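Local coordinates for protein endo-beta-mannanase (Opitutaceae bacterium TAV5, PDB 7BOB) that probably removes mannose units from the chain ends of beta-1,4-mannans as a homotrimeric exo-beta-1,4-mannosidase of glycosyl hydrolase family 5, at residues L470-P475 against G549-V554; E491-R496 against R520-P525; T503-G508 against S577-A582; R526-L531 against L540-R545. All coordinates share one frame; numbering follows the deposited sequence.

Contact 1: residues L470-P475 against G549-V554; sequences LLWHAP and GCVTSV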
# COMPACT_ATOMS: atom_id res chain seq x y z
N LEU A 470 18.82 31.14 11.64
CA LEU A 470 17.95 30.07 11.14
C LEU A 470 18.49 29.52 9.83
O LEU A 470 18.64 30.26 8.84
CB LEU A 470 16.52 30.58 10.95
CG LEU A 470 15.43 29.61 10.50
CD1 LEU A 470 15.12 28.58 11.60
CD2 LEU A 470 14.18 30.39 10.14
N LEU A 471 18.79 28.22 9.81
CA LEU A 471 19.09 27.50 8.58
C LEU A 471 17.84 26.70 8.20
O LEU A 471 17.49 25.73 8.88
CB LEU A 471 20.31 26.60 8.74
CG LEU A 471 20.64 25.73 7.53
CD1 LEU A 471 20.73 26.56 6.22
CD2 LEU A 471 21.95 25.01 7.79
N TRP A 472 17.17 27.12 7.12
CA TRP A 472 15.85 26.60 6.77
C TRP A 472 15.97 25.74 5.51
O TRP A 472 16.01 26.27 4.39
CB TRP A 472 14.87 27.75 6.55
CG TRP A 472 13.43 27.35 6.64
CD1 TRP A 472 12.92 26.09 6.52
CD2 TRP A 472 12.31 28.22 6.86
NE1 TRP A 472 11.55 26.12 6.66
CE2 TRP A 472 11.16 27.41 6.88
CE3 TRP A 472 12.18 29.60 7.03
CZ2 TRP A 472 9.88 27.94 7.07
CZ3 TRP A 472 10.91 30.13 7.23
CH2 TRP A 472 9.78 29.30 7.25
N HIS A 473 16.00 24.43 5.68
CA HIS A 473 16.05 23.56 4.52
C HIS A 473 14.63 23.33 4.01
O HIS A 473 13.79 22.78 4.73
CB HIS A 473 16.75 22.24 4.84
CG HIS A 473 18.24 22.36 4.86
ND1 HIS A 473 19.06 21.38 5.38
CD2 HIS A 473 19.06 23.35 4.43
CE1 HIS A 473 20.32 21.76 5.26
NE2 HIS A 473 20.35 22.95 4.69
N ALA A 474 14.37 23.81 2.79
CA ALA A 474 13.16 23.59 2.00
C ALA A 474 11.92 24.16 2.68
O ALA A 474 11.08 23.40 3.17
CB ALA A 474 12.96 22.09 1.74
N PRO A 475 11.77 25.48 2.75
CA PRO A 475 10.52 26.04 3.28
C PRO A 475 9.33 25.53 2.48
O PRO A 475 9.45 25.18 1.31
CB PRO A 475 10.70 27.56 3.13
CG PRO A 475 12.02 27.75 2.42
CD PRO A 475 12.81 26.51 2.58
N GLY A 549 18.87 38.80 13.63
CA GLY A 549 19.17 37.47 13.16
C GLY A 549 19.28 37.38 11.65
O GLY A 549 19.24 38.38 10.93
N CYS A 550 19.39 36.14 11.17
CA CYS A 550 19.68 35.89 9.77
C CYS A 550 19.10 34.54 9.34
O CYS A 550 19.47 33.50 9.91
CB CYS A 550 21.18 35.92 9.53
SG CYS A 550 21.64 35.60 7.83
N VAL A 551 18.24 34.56 8.32
CA VAL A 551 17.60 33.38 7.75
C VAL A 551 18.38 32.95 6.52
O VAL A 551 18.48 33.72 5.55
CB VAL A 551 16.14 33.67 7.37
CG1 VAL A 551 15.45 32.41 6.78
CG2 VAL A 551 15.37 34.22 8.57
N THR A 552 18.91 31.73 6.54
CA THR A 552 19.51 31.12 5.35
C THR A 552 18.57 30.02 4.85
O THR A 552 18.45 28.96 5.49
CB THR A 552 20.91 30.58 5.66
OG1 THR A 552 21.75 31.65 6.12
CG2 THR A 552 21.55 29.94 4.45
N SER A 553 17.88 30.27 3.74
CA SER A 553 16.89 29.34 3.19
C SER A 553 17.46 28.59 1.99
O SER A 553 18.02 29.20 1.08
CB SER A 553 15.61 30.07 2.80
OG SER A 553 15.14 30.98 3.78
N VAL A 554 17.29 27.27 1.98
CA VAL A 554 17.70 26.42 0.86
C VAL A 554 16.44 25.91 0.16
O VAL A 554 15.60 25.25 0.78
CB VAL A 554 18.57 25.24 1.31
CG1 VAL A 554 18.93 24.34 0.13
CG2 VAL A 554 19.81 25.72 2.06
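Five backbone hydrogen bonds knit Leu470-Ala474 to Cys550-Val554. The straightest runs from Trp472 N to Thr552 O (2.8 Å, 175° at the hydrogen) and lies in the carbonyl plane, whereas Leu470 N reaches Cys550 O from above that plane. Past the end of strand 469-473 the ladder gains one more rung, Ala474 N to Val554 O at 2.8 Å. This is a parallel pairing inside the mixed sheet of the C-terminal domain, consistent with an amidotransferase-like accessory domain, as in some other glycosidases. Its side chains alternate strictly between two faces. On one, Leu470 and Val551 lie side by side, CD2 to CG1 at 4.1 Å, and the same Val551 CG1 sits at the edge of the Trp472 indole. Pro475 CB rests over one face of that indole, offset toward the rim. Helices 454-465 and 482-488 cover this side. On the other face His473, its CG anti to the carbonyl carbon (chi1 -79°), brings CD2 within 3.4 Å of Val554 CG2, so the methyl meets the imidazole edge. Behind it, His473 ND1 is hydrogen-bonded to Glu559 OE2.

Contact 2: residues E491-R496 against R520-P525; sequences EIADYR and RVRIEP
The guanidinium groups of Arg496 and Arg520 lie flat on one another, centres 3.6 Å apart and planes turned by only 13°. Arg496 CZ sits over the centre of the Arg520 group, while Arg520 NH1 covers the Arg496 group nearer its rim. This stack closes one end of a two-stranded antiparallel ribbon interrupted by a classic beta bulge, in which Ala493 and Asp494 both face Arg522. Ala493 N gives Arg522 O a 2.7 Å hydrogen bond, and Asp494 N adds a weak one to the same oxygen. The two arginines reach the stack differently: Arg520 runs extended from CG to NE, whereas Arg496 starts from the crowded position between backbone N and carbonyl carbon (chi1 48°) and bends at chi3. Two like charges so close probably depend on nearby acids; Asp534 forms a salt bridge with Arg520, and Glu536 a long, weak ion pair with Arg496. An alanine in place of Arg496 removes the group lying on the Arg520 guanidinium, which would probably then be less firmly held in its plane. Ribbon and assembly also meet here: Asp494 OD1 accepts a hydrogen bond from Leu255 N of the second subunit, and Leu286 of that subunit packs on Ile492 and Tyr495. Between the strands, Ile492 CG2 crosses obliquely to Val521 CG1 at 3.9 Å.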
# COMPACT_ATOMS: atom_id res chain seq x y z
N GLU A 491 9.33 36.03 -2.55
CA GLU A 491 7.99 35.60 -2.93
C GLU A 491 8.08 34.53 -4.01
O GLU A 491 9.06 34.48 -4.77
CB GLU A 491 7.17 36.78 -3.46
CG GLU A 491 6.54 37.63 -2.40
CD GLU A 491 6.22 39.02 -2.91
OE1 GLU A 491 6.13 39.21 -4.14
OE2 GLU A 491 6.06 39.93 -2.07
N ILE A 492 7.05 33.70 -4.08
CA ILE A 492 6.94 32.70 -5.15
C ILE A 492 6.40 33.39 -6.39
O ILE A 492 5.28 33.92 -6.39
CB ILE A 492 6.04 31.53 -4.75
CG1 ILE A 492 6.57 30.80 -3.51
CG2 ILE A 492 5.95 30.54 -5.90
CD1 ILE A 492 5.64 29.64 -3.03
N ALA A 493 7.19 33.38 -7.47
CA ALA A 493 6.73 33.93 -8.73
C ALA A 493 5.97 32.90 -9.55
O ALA A 493 4.98 33.23 -10.20
CB ALA A 493 7.90 34.47 -9.55
N ASP A 494 6.42 31.65 -9.51
CA ASP A 494 5.77 30.56 -10.23
C ASP A 494 6.35 29.26 -9.71
O ASP A 494 7.41 29.24 -9.07
CB ASP A 494 5.97 30.67 -11.75
CG ASP A 494 5.09 29.70 -12.55
OD1 ASP A 494 4.15 29.10 -11.96
OD2 ASP A 494 5.33 29.53 -13.76
N TYR A 495 5.65 28.16 -10.01
CA TYR A 495 6.29 26.86 -9.94
C TYR A 495 7.25 26.69 -11.12
O TYR A 495 7.22 27.43 -12.10
CB TYR A 495 5.25 25.76 -9.98
CG TYR A 495 4.13 25.98 -8.99
CD1 TYR A 495 4.30 25.69 -7.63
CD2 TYR A 495 2.92 26.52 -9.40
CE1 TYR A 495 3.27 25.90 -6.74
CE2 TYR A 495 1.91 26.74 -8.52
CZ TYR A 495 2.07 26.42 -7.19
OH TYR A 495 1.03 26.65 -6.33
N ARG A 496 8.09 25.66 -11.02
CA ARG A 496 8.91 25.24 -12.15
C ARG A 496 9.11 23.73 -12.04
O ARG A 496 8.78 23.13 -11.02
CB ARG A 496 10.26 25.97 -12.15
CG ARG A 496 10.92 25.95 -10.78
CD ARG A 496 12.43 26.03 -10.92
NE ARG A 496 12.91 24.91 -11.71
CZ ARG A 496 14.07 24.89 -12.36
NH1 ARG A 496 14.88 25.95 -12.29
NH2 ARG A 496 14.41 23.81 -13.06
N ARG A 520 8.97 22.32 -6.97
CA ARG A 520 10.02 23.32 -6.99
C ARG A 520 9.42 24.66 -7.40
O ARG A 520 8.46 24.72 -8.17
CB ARG A 520 11.12 22.88 -7.94
CG ARG A 520 12.40 23.62 -7.76
CD ARG A 520 13.51 22.90 -8.43
NE ARG A 520 14.67 23.76 -8.55
CZ ARG A 520 15.66 23.56 -9.41
NH1 ARG A 520 15.61 22.52 -10.24
NH2 ARG A 520 16.68 24.40 -9.43
N VAL A 521 9.99 25.74 -6.86
CA VAL A 521 9.41 27.07 -7.05
C VAL A 521 10.47 27.99 -7.63
O VAL A 521 11.67 27.83 -7.39
CB VAL A 521 8.86 27.68 -5.75
CG1 VAL A 521 7.56 26.99 -5.35
CG2 VAL A 521 9.91 27.64 -4.65
N ARG A 522 9.99 28.96 -8.40
CA ARG A 522 10.79 30.09 -8.85
C ARG A 522 10.48 31.28 -7.95
O ARG A 522 9.32 31.69 -7.82
CB ARG A 522 10.48 30.41 -10.31
CG ARG A 522 11.48 31.35 -10.93
CD ARG A 522 10.80 32.37 -11.83
NE ARG A 522 10.49 31.83 -13.14
CZ ARG A 522 10.69 32.49 -14.29
NH1 ARG A 522 11.21 33.71 -14.27
NH2 ARG A 522 10.37 31.92 -15.45
N ILE A 523 11.50 31.84 -7.32
CA ILE A 523 11.27 32.91 -6.37
C ILE A 523 11.69 34.25 -6.96
O ILE A 523 12.46 34.33 -7.92
CB ILE A 523 11.98 32.65 -5.03
CG1 ILE A 523 13.48 32.42 -5.26
CG2 ILE A 523 11.32 31.43 -4.32
CD1 ILE A 523 14.33 33.67 -5.12
N GLU A 524 11.16 35.32 -6.38
CA GLU A 524 11.60 36.68 -6.62
C GLU A 524 12.09 37.27 -5.31
O GLU A 524 11.33 37.28 -4.32
CB GLU A 524 10.47 37.53 -7.20
CG GLU A 524 10.91 38.85 -7.78
CD GLU A 524 11.66 38.67 -9.08
OE1 GLU A 524 11.22 37.84 -9.93
OE2 GLU A 524 12.69 39.35 -9.25
N PRO A 525 13.34 37.75 -5.23
CA PRO A 525 13.83 38.31 -3.96
C PRO A 525 13.04 39.55 -3.52
O PRO A 525 12.70 40.41 -4.33
CB PRO A 525 15.29 38.64 -4.27
CG PRO A 525 15.67 37.60 -5.29
CD PRO A 525 14.44 37.46 -6.16

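Contact 3: residues T503-G508 against S577-A582; sequences TATDEG and SAWYAA
Strand 503-505 passes the helical segment 577-582 with 10.3 Å between axes and an angle of 66°, so side chains alone bridge the gap and no hydrogen bond crosses it. Thr505 and Trp579 make the central meeting. Thr505 sets CG2 anti to its carbonyl carbon (chi1 64° for OG1), and this methyl comes obliquely to the six-membered part of the indole, 3.8 Å from Trp579 CZ3. Thr503 CG2 approaches the same CZ3 more loosely at 4.4 Å. Trp579 leaves the helix with CG anti to its backbone N (chi1 173°), and although its CB starts away from the strand, the ring swings back toward the threonine methyls. Tyr510 and Phe512 set it further through edge-to-face contacts, and Met532 touches both threonines and the indole. Glu507, in the turn of the hairpin 501-512, extends toward helix 569-583 and bends at chi2 so that its carboxylate straddles one helical turn. OE2 lies 3.5 Å from Ala578 CB, and OE1 lies 3.4 Å from Ala582 CB. The hairpin is thus laid against the C-terminal helix of the second domain as plain packing. Small alanine methyls let the turn come close, and because the carboxylate oxygens meet methyl groups, the contact there is van der Waals in kind; the glutamate and threonine patches contribute similarly, both without hydrogen bonds or charge pairs across the interface.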
# COMPACT_ATOMS: atom_id res chain seq x y z
N THR A 503 24.86 22.55 -8.13
CA THR A 503 25.38 23.75 -7.50
C THR A 503 26.78 23.47 -6.96
O THR A 503 27.34 22.39 -7.15
CB THR A 503 24.43 24.23 -6.40
OG1 THR A 503 24.81 25.55 -5.97
CG2 THR A 503 24.48 23.28 -5.19
N ALA A 504 27.35 24.47 -6.28
CA ALA A 504 28.67 24.32 -5.68
C ALA A 504 28.83 25.34 -4.56
O ALA A 504 28.58 26.53 -4.77
CB ALA A 504 29.79 24.53 -6.72
N THR A 505 29.24 24.87 -3.37
CA THR A 505 29.78 25.78 -2.37
C THR A 505 31.28 25.93 -2.64
O THR A 505 31.82 25.39 -3.61
CB THR A 505 29.52 25.28 -0.94
OG1 THR A 505 30.22 24.05 -0.71
CG2 THR A 505 28.03 25.09 -0.66
N ASP A 506 31.98 26.64 -1.75
CA ASP A 506 33.40 26.85 -1.96
C ASP A 506 34.24 25.59 -1.75
O ASP A 506 35.45 25.63 -2.01
CB ASP A 506 33.90 27.97 -1.03
CG ASP A 506 33.32 29.32 -1.41
OD1 ASP A 506 33.04 29.54 -2.61
OD2 ASP A 506 33.15 30.17 -0.50
N GLU A 507 33.64 24.49 -1.30
CA GLU A 507 34.39 23.27 -1.07
C GLU A 507 34.14 22.19 -2.11
O GLU A 507 34.94 21.25 -2.21
CB GLU A 507 34.09 22.70 0.32
CG GLU A 507 34.39 23.62 1.51
CD GLU A 507 33.25 23.64 2.52
OE1 GLU A 507 32.27 24.38 2.28
OE2 GLU A 507 33.30 22.89 3.52
N GLY A 508 33.06 22.28 -2.89
CA GLY A 508 32.78 21.25 -3.86
C GLY A 508 31.39 21.31 -4.44
O GLY A 508 30.56 22.17 -4.10
N SER A 577 28.21 16.48 5.11
CA SER A 577 28.41 17.15 6.38
C SER A 577 29.03 18.53 6.17
O SER A 577 28.64 19.51 6.82
CB SER A 577 29.27 16.25 7.27
OG SER A 577 29.82 16.94 8.36
N ALA A 578 29.95 18.65 5.21
CA ALA A 578 30.51 19.96 4.90
C ALA A 578 29.43 20.95 4.45
O ALA A 578 29.58 22.16 4.63
CB ALA A 578 31.58 19.82 3.82
N TRP A 579 28.33 20.44 3.87
CA TRP A 579 27.22 21.31 3.47
C TRP A 579 26.70 22.14 4.64
O TRP A 579 26.51 23.36 4.51
CB TRP A 579 26.08 20.49 2.87
CG TRP A 579 24.87 21.34 2.59
CD1 TRP A 579 23.83 21.58 3.43
CD2 TRP A 579 24.61 22.10 1.38
NE1 TRP A 579 22.92 22.42 2.82
CE2 TRP A 579 23.38 22.76 1.57
CE3 TRP A 579 25.31 22.28 0.18
CZ2 TRP A 579 22.82 23.58 0.59
CZ3 TRP A 579 24.75 23.10 -0.79
CH2 TRP A 579 23.53 23.74 -0.58
N TYR A 580 26.41 21.49 5.78
CA TYR A 580 25.86 22.23 6.92
C TYR A 580 26.86 23.27 7.42
O TYR A 580 26.47 24.39 7.79
CB TYR A 580 25.48 21.29 8.05
CG TYR A 580 24.31 20.41 7.73
CD1 TYR A 580 23.00 20.83 7.98
CD2 TYR A 580 24.50 19.16 7.18
CE1 TYR A 580 21.92 20.04 7.67
CE2 TYR A 580 23.44 18.36 6.86
CZ TYR A 580 22.15 18.81 7.12
OH TYR A 580 21.11 18.00 6.80
N ALA A 581 28.14 22.91 7.48
CA ALA A 581 29.15 23.85 7.98
C ALA A 581 29.19 25.12 7.13
O ALA A 581 29.16 26.23 7.66
CB ALA A 581 30.53 23.18 8.02
N ALA A 582 29.19 24.96 5.80
CA ALA A 582 29.27 26.14 4.93
C ALA A 582 28.08 27.07 5.13
O ALA A 582 28.23 28.30 5.09
CB ALA A 582 29.35 25.69 3.47

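Contact 4: residues R526-L531 against L540-R545; sequences RGAQIL and LVLRHR
Strands 529-533 and 539-546 form a beta hairpin at the border of the mixed sheet, and Arg543 carries much of its side-chain contact. From CB the chain sets out with CG anti to the backbone N (chi1 -171°), and CG packs against Cys550 SG on the next strand. CD comes 4.0 Å from Leu531 CD1, and a bend at chi3 (-83°) then turns the group across the leucine. NE lies 3.9 Å from Leu531 CD2 while hydrogen-bonding to Thr552 OG1, which helps to fix the rotation of the plane. CZ takes Leu531 CD2 at 3.5 Å, over the centre of one guanidinium face, and at the tip Leu531 CD1 lies near NH1. An alanine in place of Arg543 removes the flat group over which Leu531 lies and the N-H that Thr552 OG1 uses, and would probably leave the leucine less well packed and this edge of the hairpin looser. The backbones pair in antiparallel fashion: Gln529 and Arg543 exchange two hydrogen bonds, and Leu531 N donates to Val541 O with a bent geometry of 134°. On the face opposite Gln529 and Arg543, Ile530 and Leu542 point the same way, side by side, with Leu542 also touching Ile523 of the neighbouring ribbon. Near the start of 526-531, a CB on Gly527 would clash with His544 NE2, and at its backbone angles also with the carbonyl O of Arg526; His544 ND1 is hydrogen-bonded to Leu487 O. A water accepts a hydrogen bond from Arg545 N at 3.0 Å and donates a weak one to Gly527 O.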
# COMPACT_ATOMS: atom_id res chain seq x y z
N ARG A 526 12.71 39.60 -2.23
CA ARG A 526 12.00 40.74 -1.64
C ARG A 526 12.65 41.01 -0.28
O ARG A 526 12.03 40.92 0.78
CB ARG A 526 10.50 40.50 -1.51
CG ARG A 526 9.73 40.42 -2.85
CD ARG A 526 9.50 41.80 -3.51
NE ARG A 526 9.52 41.77 -4.98
CZ ARG A 526 8.45 41.61 -5.76
NH1 ARG A 526 7.25 41.46 -5.20
NH2 ARG A 526 8.56 41.61 -7.10
N GLY A 527 13.95 41.32 -0.33
CA GLY A 527 14.76 41.52 0.86
C GLY A 527 15.93 40.57 0.95
O GLY A 527 16.99 40.94 1.47
N ALA A 528 15.78 39.35 0.45
CA ALA A 528 16.86 38.39 0.59
C ALA A 528 17.91 38.60 -0.50
O ALA A 528 17.61 39.07 -1.60
CB ALA A 528 16.34 36.95 0.53
N GLN A 529 19.14 38.24 -0.16
CA GLN A 529 20.25 38.14 -1.10
C GLN A 529 20.36 36.72 -1.61
O GLN A 529 20.04 35.76 -0.90
CB GLN A 529 21.58 38.54 -0.43
CG GLN A 529 21.66 39.97 0.15
CD GLN A 529 20.90 40.16 1.48
OE1 GLN A 529 19.79 40.70 1.50
NE2 GLN A 529 21.52 39.73 2.60
N ILE A 530 20.82 36.58 -2.84
CA ILE A 530 20.98 35.26 -3.45
C ILE A 530 22.38 34.77 -3.11
O ILE A 530 23.37 35.24 -3.68
CB ILE A 530 20.74 35.32 -4.96
CG1 ILE A 530 19.24 35.51 -5.23
CG2 ILE A 530 21.24 34.06 -5.65
CD1 ILE A 530 18.93 35.90 -6.67
N LEU A 531 22.47 33.83 -2.18
CA LEU A 531 23.78 33.36 -1.74
C LEU A 531 24.38 32.35 -2.72
O LEU A 531 25.60 32.33 -2.92
CB LEU A 531 23.68 32.78 -0.34
CG LEU A 531 24.94 32.55 0.48
CD1 LEU A 531 25.45 33.84 1.11
CD2 LEU A 531 24.66 31.50 1.57
N LEU A 540 19.02 29.36 -5.53
CA LEU A 540 18.93 28.10 -4.80
C LEU A 540 19.12 28.25 -3.30
O LEU A 540 18.44 27.57 -2.53
CB LEU A 540 19.94 27.10 -5.37
CG LEU A 540 19.87 25.72 -4.71
CD1 LEU A 540 18.46 25.14 -4.84
CD2 LEU A 540 20.92 24.77 -5.29
N VAL A 541 20.03 29.12 -2.85
CA VAL A 541 20.19 29.44 -1.43
C VAL A 541 20.03 30.95 -1.25
O VAL A 541 20.76 31.74 -1.87
CB VAL A 541 21.54 28.97 -0.85
CG1 VAL A 541 21.60 29.30 0.63
CG2 VAL A 541 21.75 27.47 -1.06
N LEU A 542 19.10 31.35 -0.40
CA LEU A 542 18.89 32.75 -0.04
C LEU A 542 19.43 33.03 1.36
O LEU A 542 19.55 32.13 2.20
CB LEU A 542 17.41 33.11 -0.09
CG LEU A 542 16.59 32.68 -1.29
CD1 LEU A 542 15.15 33.18 -1.14
CD2 LEU A 542 17.22 33.20 -2.59
N ARG A 543 19.73 34.31 1.61
CA ARG A 543 20.17 34.78 2.92
C ARG A 543 19.50 36.11 3.23
O ARG A 543 19.60 37.06 2.45
CB ARG A 543 21.70 34.94 2.99
CG ARG A 543 22.24 35.21 4.40
CD ARG A 543 23.69 34.76 4.59
NE ARG A 543 23.79 33.34 4.89
CZ ARG A 543 24.92 32.63 4.84
NH1 ARG A 543 26.07 33.20 4.49
NH2 ARG A 543 24.89 31.33 5.14
N HIS A 544 18.81 36.18 4.37
CA HIS A 544 17.94 37.31 4.68
C HIS A 544 18.18 37.71 6.12
O HIS A 544 18.01 36.89 7.03
CB HIS A 544 16.47 36.95 4.48
CG HIS A 544 15.54 38.11 4.60
ND1 HIS A 544 14.23 37.99 5.03
CD2 HIS A 544 15.71 39.43 4.31
CE1 HIS A 544 13.65 39.17 5.02
NE2 HIS A 544 14.53 40.06 4.59
N ARG A 545 18.54 38.97 6.33
CA ARG A 545 18.72 39.46 7.69
C ARG A 545 17.43 40.12 8.16
O ARG A 545 16.78 40.86 7.40
CB ARG A 545 19.90 40.43 7.74
CG ARG A 545 21.23 39.69 7.61
CD ARG A 545 22.40 40.53 8.17
NE ARG A 545 22.11 41.17 9.46
CZ ARG A 545 22.25 40.52 10.61
NH1 ARG A 545 22.65 39.28 10.63
NH2 ARG A 545 21.99 41.09 11.77
O HOH W 1 19.09 40.88 4.13

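All four contacts belong to the C-terminal domain, apart from the eight-stranded parallel sheet of the catalytic barrel expected for family 5. Contacts 1 and 4, centres 9 Å apart, share the mixed sheet, where strands 549-554 and 539-546 are neighbours. Contact 2 lies 13 Å from contact 4 between centres and joins it through the Glu491-Arg526 salt bridge. Along the chain contact 2 closes before contact 4 opens, both between the segments of contact 1, while the segments of contacts 1 and 3 alternate. Contact 3, 15 Å from contact 1 between centres, meets it where Trp579 and Tyr580 pack on His473. Sequence-distant pieces thus gather around the mixed sheet, the contact 2 ribbon reaching the second subunit.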